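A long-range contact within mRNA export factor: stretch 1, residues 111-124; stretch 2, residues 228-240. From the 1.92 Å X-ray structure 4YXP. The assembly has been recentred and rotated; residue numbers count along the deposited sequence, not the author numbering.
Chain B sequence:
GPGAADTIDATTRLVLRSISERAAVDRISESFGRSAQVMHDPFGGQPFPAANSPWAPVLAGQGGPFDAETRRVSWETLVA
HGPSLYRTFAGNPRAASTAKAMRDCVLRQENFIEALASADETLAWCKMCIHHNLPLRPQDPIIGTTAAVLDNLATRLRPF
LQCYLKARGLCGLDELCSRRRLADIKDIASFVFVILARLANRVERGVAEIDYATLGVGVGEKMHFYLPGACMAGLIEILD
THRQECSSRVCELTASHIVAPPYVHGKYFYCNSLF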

# COMPACT_ATOMS: atom_id res chain seq x y z
N ASN B 111 0.20 8.07 -3.85
CA ASN B 111 -0.84 8.48 -2.91
C ASN B 111 -2.21 8.14 -3.51
O ASN B 111 -2.28 7.66 -4.64
CB ASN B 111 -0.72 9.97 -2.55
CG ASN B 111 -1.04 10.91 -3.71
OD1 ASN B 111 -1.78 10.57 -4.62
ND2 ASN B 111 -0.48 12.11 -3.65
N PHE B 112 -3.28 8.38 -2.76
CA PHE B 112 -4.58 7.85 -3.15
C PHE B 112 -5.07 8.40 -4.49
O PHE B 112 -5.54 7.64 -5.34
CB PHE B 112 -5.63 8.13 -2.07
CG PHE B 112 -7.00 7.60 -2.41
CD1 PHE B 112 -7.19 6.24 -2.63
CD2 PHE B 112 -8.08 8.45 -2.53
CE1 PHE B 112 -8.44 5.75 -2.95
CE2 PHE B 112 -9.34 7.96 -2.85
CZ PHE B 112 -9.52 6.61 -3.06
N ILE B 113 -4.97 9.71 -4.69
CA ILE B 113 -5.42 10.32 -5.94
C ILE B 113 -4.56 9.81 -7.10
O ILE B 113 -5.08 9.54 -8.19
CB ILE B 113 -5.39 11.86 -5.86
CG1 ILE B 113 -6.33 12.36 -4.77
CG2 ILE B 113 -5.77 12.48 -7.22
CD1 ILE B 113 -7.80 12.00 -4.97
N GLU B 114 -3.26 9.68 -6.87
CA GLU B 114 -2.37 9.16 -7.90
C GLU B 114 -2.73 7.72 -8.26
O GLU B 114 -2.71 7.34 -9.43
CB GLU B 114 -0.91 9.25 -7.44
CG GLU B 114 -0.36 10.66 -7.41
CD GLU B 114 1.00 10.76 -6.74
OE1 GLU B 114 1.38 9.83 -5.98
OE2 GLU B 114 1.70 11.76 -6.97
N ALA B 115 -3.08 6.93 -7.25
CA ALA B 115 -3.48 5.55 -7.47
C ALA B 115 -4.74 5.46 -8.34
O ALA B 115 -4.83 4.63 -9.25
CB ALA B 115 -3.71 4.84 -6.14
N LEU B 116 -5.71 6.32 -8.06
CA LEU B 116 -6.94 6.37 -8.85
C LEU B 116 -6.61 6.67 -10.30
O LEU B 116 -7.15 6.04 -11.22
CB LEU B 116 -7.91 7.42 -8.30
CG LEU B 116 -8.49 7.16 -6.91
CD1 LEU B 116 -9.36 8.33 -6.48
CD2 LEU B 116 -9.29 5.87 -6.89
N ALA B 117 -5.71 7.62 -10.51
CA ALA B 117 -5.29 8.01 -11.86
C ALA B 117 -4.62 6.85 -12.58
O ALA B 117 -4.80 6.67 -13.79
CB ALA B 117 -4.35 9.21 -11.79
N SER B 118 -3.85 6.05 -11.85
CA SER B 118 -3.15 4.92 -12.45
C SER B 118 -4.13 3.81 -12.83
O SER B 118 -3.91 3.09 -13.80
CB SER B 118 -2.07 4.39 -11.51
OG SER B 118 -0.98 5.30 -11.44
N ALA B 119 -5.21 3.67 -12.06
CA ALA B 119 -6.24 2.70 -12.39
C ALA B 119 -6.93 3.10 -13.70
O ALA B 119 -7.17 2.26 -14.57
CB ALA B 119 -7.25 2.59 -11.26
N ASP B 120 -7.23 4.38 -13.84
CA ASP B 120 -7.84 4.88 -15.08
C ASP B 120 -6.86 4.79 -16.25
O ASP B 120 -7.27 4.49 -17.38
CB ASP B 120 -8.33 6.31 -14.90
CG ASP B 120 -9.66 6.38 -14.16
OD1 ASP B 120 -10.55 5.55 -14.45
OD2 ASP B 120 -9.81 7.26 -13.29
N GLU B 121 -5.58 5.05 -16.00
CA GLU B 121 -4.56 4.93 -17.03
C GLU B 121 -4.54 3.50 -17.56
O GLU B 121 -4.48 3.27 -18.76
CB GLU B 121 -3.18 5.32 -16.49
CG GLU B 121 -2.07 5.37 -17.55
CD GLU B 121 -0.69 5.61 -16.95
OE1 GLU B 121 -0.47 5.25 -15.77
OE2 GLU B 121 0.18 6.14 -17.67
N THR B 122 -4.59 2.54 -16.63
CA THR B 122 -4.56 1.13 -16.98
C THR B 122 -5.78 0.74 -17.81
O THR B 122 -5.65 0.12 -18.86
CB THR B 122 -4.50 0.25 -15.72
OG1 THR B 122 -3.37 0.63 -14.92
CG2 THR B 122 -4.38 -1.23 -16.09
N LEU B 123 -6.96 1.10 -17.33
CA LEU B 123 -8.20 0.71 -18.01
C LEU B 123 -8.42 1.47 -19.31
O LEU B 123 -8.95 0.91 -20.28
CB LEU B 123 -9.39 0.89 -17.07
CG LEU B 123 -9.41 0.02 -15.81
CD1 LEU B 123 -10.74 0.13 -15.09
CD2 LEU B 123 -9.11 -1.45 -16.11
N ALA B 124 -8.03 2.74 -19.37
CA ALA B 124 -8.16 3.50 -20.61
C ALA B 124 -7.21 2.94 -21.67
O ALA B 124 -7.55 2.90 -22.86
CB ALA B 124 -7.89 4.97 -20.37
N PRO B 228 -13.31 6.65 -19.51
CA PRO B 228 -12.05 7.05 -18.86
C PRO B 228 -12.25 8.11 -17.78
O PRO B 228 -12.85 9.16 -18.04
CB PRO B 228 -11.23 7.61 -20.03
CG PRO B 228 -11.73 6.88 -21.22
CD PRO B 228 -13.21 6.71 -20.98
N GLY B 229 -11.76 7.82 -16.58
CA GLY B 229 -11.95 8.71 -15.45
C GLY B 229 -12.96 8.18 -14.44
O GLY B 229 -13.15 8.77 -13.38
N ALA B 230 -13.61 7.06 -14.77
CA ALA B 230 -14.68 6.53 -13.94
C ALA B 230 -14.18 6.01 -12.60
O ALA B 230 -14.91 6.03 -11.61
CB ALA B 230 -15.42 5.43 -14.68
N CYS B 231 -12.94 5.53 -12.57
CA CYS B 231 -12.37 4.99 -11.33
C CYS B 231 -12.18 6.11 -10.31
O CYS B 231 -12.59 5.99 -9.15
CB CYS B 231 -11.02 4.31 -11.58
SG CYS B 231 -11.11 2.80 -12.58
N MET B 232 -11.57 7.20 -10.76
CA MET B 232 -11.34 8.36 -9.91
C MET B 232 -12.65 9.04 -9.51
O MET B 232 -12.89 9.30 -8.33
CB MET B 232 -10.44 9.36 -10.62
CG MET B 232 -10.14 10.61 -9.82
SD MET B 232 -9.04 11.74 -10.69
CE MET B 232 -7.50 10.81 -10.64
N ALA B 233 -13.50 9.35 -10.49
CA ALA B 233 -14.75 10.05 -10.21
C ALA B 233 -15.65 9.19 -9.33
O ALA B 233 -16.27 9.68 -8.38
CB ALA B 233 -15.45 10.42 -11.50
N GLY B 234 -15.72 7.91 -9.65
CA GLY B 234 -16.63 7.00 -8.99
C GLY B 234 -16.27 6.71 -7.54
O GLY B 234 -17.13 6.69 -6.67
N LEU B 235 -14.99 6.48 -7.29
CA LEU B 235 -14.54 6.12 -5.95
C LEU B 235 -14.50 7.35 -5.04
O LEU B 235 -14.79 7.25 -3.85
CB LEU B 235 -13.18 5.43 -6.00
CG LEU B 235 -13.21 4.02 -6.59
CD1 LEU B 235 -11.81 3.45 -6.69
CD2 LEU B 235 -14.10 3.08 -5.77
N ILE B 236 -14.16 8.50 -5.60
CA ILE B 236 -14.26 9.74 -4.84
C ILE B 236 -15.71 9.97 -4.43
O ILE B 236 -15.99 10.47 -3.34
CB ILE B 236 -13.71 10.94 -5.63
CG1 ILE B 236 -12.19 10.83 -5.77
CG2 ILE B 236 -14.09 12.27 -4.95
CD1 ILE B 236 -11.58 11.87 -6.69
N GLU B 237 -16.65 9.62 -5.31
CA GLU B 237 -18.06 9.86 -5.03
C GLU B 237 -18.57 9.03 -3.86
O GLU B 237 -19.25 9.55 -2.98
CB GLU B 237 -18.92 9.58 -6.27
CG GLU B 237 -20.41 9.82 -6.03
CD GLU B 237 -21.24 9.80 -7.30
OE1 GLU B 237 -20.91 9.03 -8.22
OE2 GLU B 237 -22.23 10.56 -7.37
N ILE B 238 -18.25 7.74 -3.83
CA ILE B 238 -18.81 6.87 -2.80
C ILE B 238 -18.17 7.18 -1.45
O ILE B 238 -18.80 6.99 -0.41
CB ILE B 238 -18.66 5.37 -3.17
CG1 ILE B 238 -17.20 4.94 -3.24
CG2 ILE B 238 -19.38 5.08 -4.48
CD1 ILE B 238 -17.01 3.44 -3.36
N LEU B 239 -16.93 7.67 -1.46
CA LEU B 239 -16.29 8.11 -0.23
C LEU B 239 -17.05 9.30 0.34
O LEU B 239 -17.06 9.53 1.55
CB LEU B 239 -14.82 8.48 -0.49
CG LEU B 239 -13.86 7.29 -0.59
CD1 LEU B 239 -12.52 7.69 -1.19
CD2 LEU B 239 -13.64 6.66 0.79
N ASP B 240 -17.72 10.05 -0.53
CA ASP B 240 -18.52 11.20 -0.11
C ASP B 240 -19.92 10.78 0.36
O ASP B 240 -20.38 11.23 1.42
CB ASP B 240 -18.65 12.21 -1.25
CG ASP B 240 -19.43 13.46 -0.84
OD1 ASP B 240 -19.15 14.00 0.25
OD2 ASP B 240 -20.32 13.88 -1.61

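Two helices far apart in sequence, 112-124 and 230-240, pack here with their axes 8.0 Å apart at closest approach and their directions 138° apart, so the C-terminal part of the first lies near the start of the second. The contact buries 596 Å², counting both sides, and is almost entirely apolar except at one residue, D120.

The first turn of any helix leaves backbone NH groups without the carbonyl partners that later turns enjoy. In the second helix, two of these are satisfied from across the interface. The carboxylate of D120, whose CA-to-CB bond points toward the other stretch, accepts from both: C231 N donates to D120 OD1 at 3.0 Å and M232 N to D120 OD2 at 3.1 Å, with N-H...acceptor angles of 153° and 156°. A230 N, though only 3.4 Å from D120 OD1, is too poorly angled to bond. Aspartate suits this buried place because its two oxygens can meet two successive NH groups, and its negative charge favors the positive end of the helix dipole. OD1 is also hydrogen-bonded to a residue adjoining one of the stretches. By A233 N, which donates to G229 O at 3.0 Å, the backbone supplies its own acceptors.

G229 occupies the N-cap position with phi 106° and psi -5°. A CB at these angles would be jammed against the preceding carbonyl oxygen, so the backbone itself calls for glycine.

The first helix begins differently, with a reciprocal capping box: E114 N donates to N111 OD1 at 2.8 Å, while N111 N donates to E114 OE1 at 3.0 Å. Neither residue touches the second stretch, so this capping pair is made within the first stretch alone. Farther along, T122 OG1 donates to S118 O at 2.8 Å, satisfying a buried hydroxyl within its own helix.

Around D120 the side chains interlock. L116 fits among C231, M232, L235 and I236; its CD2 lies 3.5 Å from L235 CD1, and its CD1 3.8 Å from I236 CG1. C231 fills a hole formed by L116, A119, D120 and L123, its compact SG 3.7 Å from L123 CD1. M232, extended through chi1 and chi2, reaches past L116 until its CE is 3.7 Å from A117 CB, where the small alanine leaves room for the methyl. Farther along the interface, F112 CE2 meets L239 CD1 at 3.6 Å, while at the other end A124 CB approaches P228 CB at 4.3 Å.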